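Putative acetyltransferase (Clostridium difficile, PDB 3DSB) is probably an acyltransferase of the GNAT family, members of which typically transfer an acetyl group from acetyl-coenzyme A to an acceptor. Local coordinates at the interface of chains A and B. Residues are numbered along the deposited sequence; one frame, centred on the assembly and turned at random. Chains: chain A/B, Putative acetyltransferase.

Contact 1: the interface of chains A and B. Residues chain A 113-114, 116-117, 119, 121-122; chain B 152, 154-156.
B:His156 ND1 is gripped by the backbone carbonyl of A:Asp114, and its partner nitrogen NE2 by that of A:Ile119, one hydrogen bond to each, in this strand-and-tail interface. B:His156 ND1 gives a fairly straight hydrogen bond of 2.9 Å to A:Asp114 O, arriving above the carbonyl plane. B:His156 NE2 donates a more bent hydrogen bond of 2.8 Å to A:Ile119 O, met almost along its C=O axis. Both acceptors lie close to the ring plane, so the pair fixes the ring's rotation, while A:Glu117 CA covers one face, 3.8 Å from the centroid. With both nitrogens donating, and A:Cys113 O also at the ring edge, the imidazole is plausibly protonated; the C-terminal end of helix 101-115, with its carbonyls, would favour that charge. CG of B:His156 stands anti to its own carbonyl carbon (chi1 -52°), turning the ring into the turn between helix 101-115 and strand 119-127.

At the other end, strand 147-152 of chain B meets strand 119-127 of chain A in an antiparallel bridge: B:Tyr152 N donates to A:Met122 O, in the carbonyl plane, and water 1 joins A:Met122 N to B:Tyr152 O. With CG anti to the backbone N (chi1 167°), the B:Tyr152 ring reaches back to the helix, where its hydroxyl OH donates to A:Asp114 OD2 at 2.6 Å, on the syn lone pair. The carboxylate crosses the phenol edge with its plane turned 50° from the ring. A:Met122, a selenomethionine bent at chi3, lays its methyl CE against B:Tyr152 CB. Between the two polar ends B:Val154 packs its branches apart, CG1 toward A:Asp114 CA and CG2 onto A:Gly121 CA at 3.7 Å.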
# COMPACT_ATOMS: atom_id res chain seq x y z
N CYS A 113 15.66 -4.23 1.22
CA CYS A 113 14.79 -4.60 2.36
C CYS A 113 15.60 -5.26 3.49
O CYS A 113 15.40 -4.95 4.68
CB CYS A 113 13.68 -5.55 1.89
SG CYS A 113 12.51 -4.71 0.79
N ASP A 114 16.53 -6.11 3.13
CA ASP A 114 17.25 -6.86 4.15
C ASP A 114 18.24 -5.95 4.88
O ASP A 114 18.51 -6.13 6.08
CB ASP A 114 17.97 -8.05 3.51
CG ASP A 114 17.00 -9.20 3.19
OD1 ASP A 114 15.92 -9.32 3.83
OD2 ASP A 114 17.36 -10.02 2.32
N ASP A 116 17.88 -2.66 5.49
CA ASP A 116 17.27 -1.55 6.20
C ASP A 116 16.41 -2.08 7.35
O ASP A 116 15.37 -2.69 7.13
CB ASP A 116 16.41 -0.76 5.22
CG ASP A 116 15.78 0.48 5.84
OD1 ASP A 116 15.67 0.60 7.10
OD2 ASP A 116 15.30 1.31 5.05
N GLU A 117 16.87 -1.89 8.59
CA GLU A 117 16.17 -2.50 9.70
C GLU A 117 14.75 -1.92 9.89
O GLU A 117 13.93 -2.52 10.62
CB GLU A 117 16.99 -2.47 11.01
CG GLU A 117 17.23 -1.10 11.56
CD GLU A 117 18.05 -1.11 12.88
OE1 GLU A 117 19.19 -1.61 12.90
OE2 GLU A 117 17.55 -0.59 13.88
N ILE A 119 12.63 -1.55 7.38
CA ILE A 119 11.70 -2.20 6.43
C ILE A 119 11.33 -3.54 7.04
O ILE A 119 12.20 -4.37 7.38
CB ILE A 119 12.36 -2.39 5.04
CG1 ILE A 119 12.48 -0.99 4.39
CG2 ILE A 119 11.48 -3.34 4.19
CD1 ILE A 119 13.17 -0.96 3.02
N GLY A 121 9.02 -5.83 5.78
CA GLY A 121 8.57 -6.86 4.87
C GLY A 121 8.53 -6.32 3.44
O GLY A 121 8.68 -5.11 3.23
N MSE A 122 8.33 -7.23 2.48
CA MSE A 122 8.32 -6.87 1.07
C MSE A 122 7.17 -7.63 0.47
O MSE A 122 7.08 -8.85 0.64
CB MSE A 122 9.64 -7.27 0.38
CG MSE A 122 9.76 -6.76 -1.02
SE MSE A 122 11.46 -7.34 -1.77
CE MSE A 122 10.76 -8.92 -2.73
N TYR B 152 7.92 -11.58 0.79
CA TYR B 152 9.25 -12.06 1.08
C TYR B 152 9.51 -11.73 2.55
O TYR B 152 9.31 -10.58 2.97
CB TYR B 152 10.25 -11.31 0.20
CG TYR B 152 11.69 -11.46 0.60
CD1 TYR B 152 12.33 -12.70 0.52
CD2 TYR B 152 12.44 -10.35 1.00
CE1 TYR B 152 13.66 -12.84 0.89
CE2 TYR B 152 13.79 -10.48 1.36
CZ TYR B 152 14.39 -11.72 1.28
OH TYR B 152 15.71 -11.85 1.65
N VAL B 154 11.64 -10.72 5.35
CA VAL B 154 12.87 -10.03 5.56
C VAL B 154 13.32 -10.45 6.96
O VAL B 154 12.49 -10.53 7.89
CB VAL B 154 12.63 -8.49 5.52
CG1 VAL B 154 13.90 -7.75 5.75
CG2 VAL B 154 12.01 -8.06 4.17
N ILE B 155 14.59 -10.71 7.11
CA ILE B 155 15.18 -10.92 8.43
C ILE B 155 16.44 -10.03 8.49
O ILE B 155 17.17 -9.86 7.49
CB ILE B 155 15.44 -12.45 8.73
CG1 ILE B 155 15.61 -12.68 10.26
CG2 ILE B 155 16.59 -12.99 7.84
CD1 ILE B 155 15.90 -14.17 10.71
N HIS B 156 16.66 -9.42 9.64
CA HIS B 156 17.81 -8.54 9.76
C HIS B 156 18.84 -9.21 10.71
O HIS B 156 19.70 -8.54 11.31
CB HIS B 156 17.35 -7.14 10.21
CG HIS B 156 16.24 -6.56 9.37
ND1 HIS B 156 16.42 -6.12 8.08
CD2 HIS B 156 14.95 -6.30 9.67
CE1 HIS B 156 15.29 -5.61 7.62
NE2 HIS B 156 14.37 -5.72 8.56
O HOH W 1 6.90 -9.53 4.24

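Contact 2: the interface of chains A and B. Residues chain A 24, 27-28, 32, 34, 36; chain B 78-79.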
# COMPACT_ATOMS: atom_id res chain seq x y z
N ASN A 24 5.97 1.21 -18.95
CA ASN A 24 4.75 0.87 -18.23
C ASN A 24 3.56 0.61 -19.15
O ASN A 24 2.77 -0.32 -18.89
CB ASN A 24 4.45 1.95 -17.20
CG ASN A 24 5.17 1.66 -15.91
OD1 ASN A 24 4.69 0.84 -15.10
ND2 ASN A 24 6.36 2.23 -15.74
N LEU A 27 4.24 -2.83 -20.42
CA LEU A 27 3.99 -3.81 -19.37
C LEU A 27 2.50 -4.14 -19.23
O LEU A 27 2.10 -5.30 -19.14
CB LEU A 27 4.49 -3.27 -18.04
CG LEU A 27 4.25 -4.06 -16.76
CD1 LEU A 27 4.86 -5.49 -16.82
CD2 LEU A 27 4.72 -3.32 -15.48
N ALA A 28 1.70 -3.10 -19.18
CA ALA A 28 0.28 -3.26 -18.88
C ALA A 28 -0.35 -3.99 -20.04
O ALA A 28 -1.23 -4.89 -19.84
CB ALA A 28 -0.35 -1.90 -18.66
N GLU A 32 -1.39 -7.63 -18.31
CA GLU A 32 -2.76 -7.45 -17.79
C GLU A 32 -3.73 -7.22 -18.95
O GLU A 32 -4.92 -6.95 -18.75
CB GLU A 32 -2.82 -6.28 -16.80
CG GLU A 32 -2.18 -6.59 -15.46
CD GLU A 32 -2.29 -5.48 -14.46
OE1 GLU A 32 -3.30 -4.74 -14.44
OE2 GLU A 32 -1.36 -5.36 -13.63
N LYS A 34 -4.01 -4.60 -20.84
CA LYS A 34 -4.50 -3.18 -20.79
C LYS A 34 -3.87 -2.22 -21.83
O LYS A 34 -2.68 -2.33 -22.19
CB LYS A 34 -4.22 -2.57 -19.42
CG LYS A 34 -5.31 -2.65 -18.42
CD LYS A 34 -4.79 -2.29 -17.03
CE LYS A 34 -5.74 -2.77 -15.95
NZ LYS A 34 -5.13 -2.62 -14.60
N LEU A 36 -3.07 1.52 -21.64
CA LEU A 36 -3.17 2.64 -20.75
C LEU A 36 -3.32 3.96 -21.50
O LEU A 36 -2.71 4.18 -22.54
CB LEU A 36 -1.94 2.73 -19.84
CG LEU A 36 -1.76 1.56 -18.85
CD1 LEU A 36 -0.41 1.62 -18.16
CD2 LEU A 36 -2.91 1.56 -17.84
N ASP B 78 0.88 5.07 -10.55
CA ASP B 78 1.32 5.77 -11.72
C ASP B 78 0.38 5.56 -12.90
O ASP B 78 0.09 6.50 -13.68
CB ASP B 78 2.80 5.48 -12.05
CG ASP B 78 3.17 3.99 -12.06
OD1 ASP B 78 2.28 3.13 -11.85
OD2 ASP B 78 4.36 3.70 -12.33
N TRP B 79 -0.09 4.33 -13.06
CA TRP B 79 -0.96 4.03 -14.19
C TRP B 79 -2.25 4.86 -14.15
O TRP B 79 -2.78 5.22 -15.22
CB TRP B 79 -1.35 2.54 -14.16
CG TRP B 79 -0.20 1.59 -14.47
CD1 TRP B 79 1.14 1.89 -14.61
CD2 TRP B 79 -0.33 0.18 -14.71
NE1 TRP B 79 1.84 0.73 -14.92
CE2 TRP B 79 0.97 -0.32 -14.98
CE3 TRP B 79 -1.43 -0.71 -14.74
CZ2 TRP B 79 1.21 -1.68 -15.24
CZ3 TRP B 79 -1.19 -2.07 -14.99
CH2 TRP B 79 0.11 -2.53 -15.25
O HOH W 2 4.89 1.15 -12.31
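One indole carries this knob-in-groove contact: B:Trp79 buries 115 Å² against helix 17-32 of chain A and the segment that follows it, whereas neighbouring B:Asp78 buries 6 Å² and reaches across through water. The tight part lies over one indole face. The methyl CB of A:Ala28 sits above the six-membered ring, 3.5 Å from B:Trp79 CH2, and A:Leu36 CD1 covers the five-membered ring from the same side, 3.7 Å from its centroid. A:Leu27, with CG anti to its backbone N (chi1 175°), brings CD2 to the ring edge near CZ2. The far rim, CZ3, meets the carboxylate of A:Glu32, whose plane is tilted 49° from the indole. That carboxylate is held by a salt bridge from A:Lys34 NZ to A:Glu32 OE1 at 2.8 Å, which probably tempers its charge beside the aromatic rim. Both residues also touch a bound trimethyl glycine, which may come from purification or crystallisation, and the tryptophan lines another such site.

The looser, watered side begins at the pyrrole edge. B:Trp79 NE1 gives a nearly straight hydrogen bond of 2.9 Å to the side-chain amide oxygen OD1 of A:Asn24. The amide is turned 75° from the indole, and the N-H reaches OD1 from above the carbonyl plane, although OD1 itself lies in the plane of the ring. Beyond it, A:Asn24 OD1 and B:Asp78 OD2 share water 2, which lies 2.6 Å from B:Asp78 OD2.

Contacts 1 and 2 belong to the same two-fold interface, their C-alpha centres about 28 Å apart, and share no residue. Contact 1 joins chain B's C-terminal strand and tail to helix 101-115 and strand 119-127 of chain A; contact 2 sets the turn between strands 65-77 and 82-92 of chain B against helix 17-32 of chain A and the loop that follows it. Chain A is thus held at two separate places, one through a strand bridge and side-chain hydrogen bonds, the other mainly through a buried indole. Symmetry repeats both with the chains exchanged. This reciprocal arrangement suggests a dimer, although the crystal structure alone does not prove one in solution.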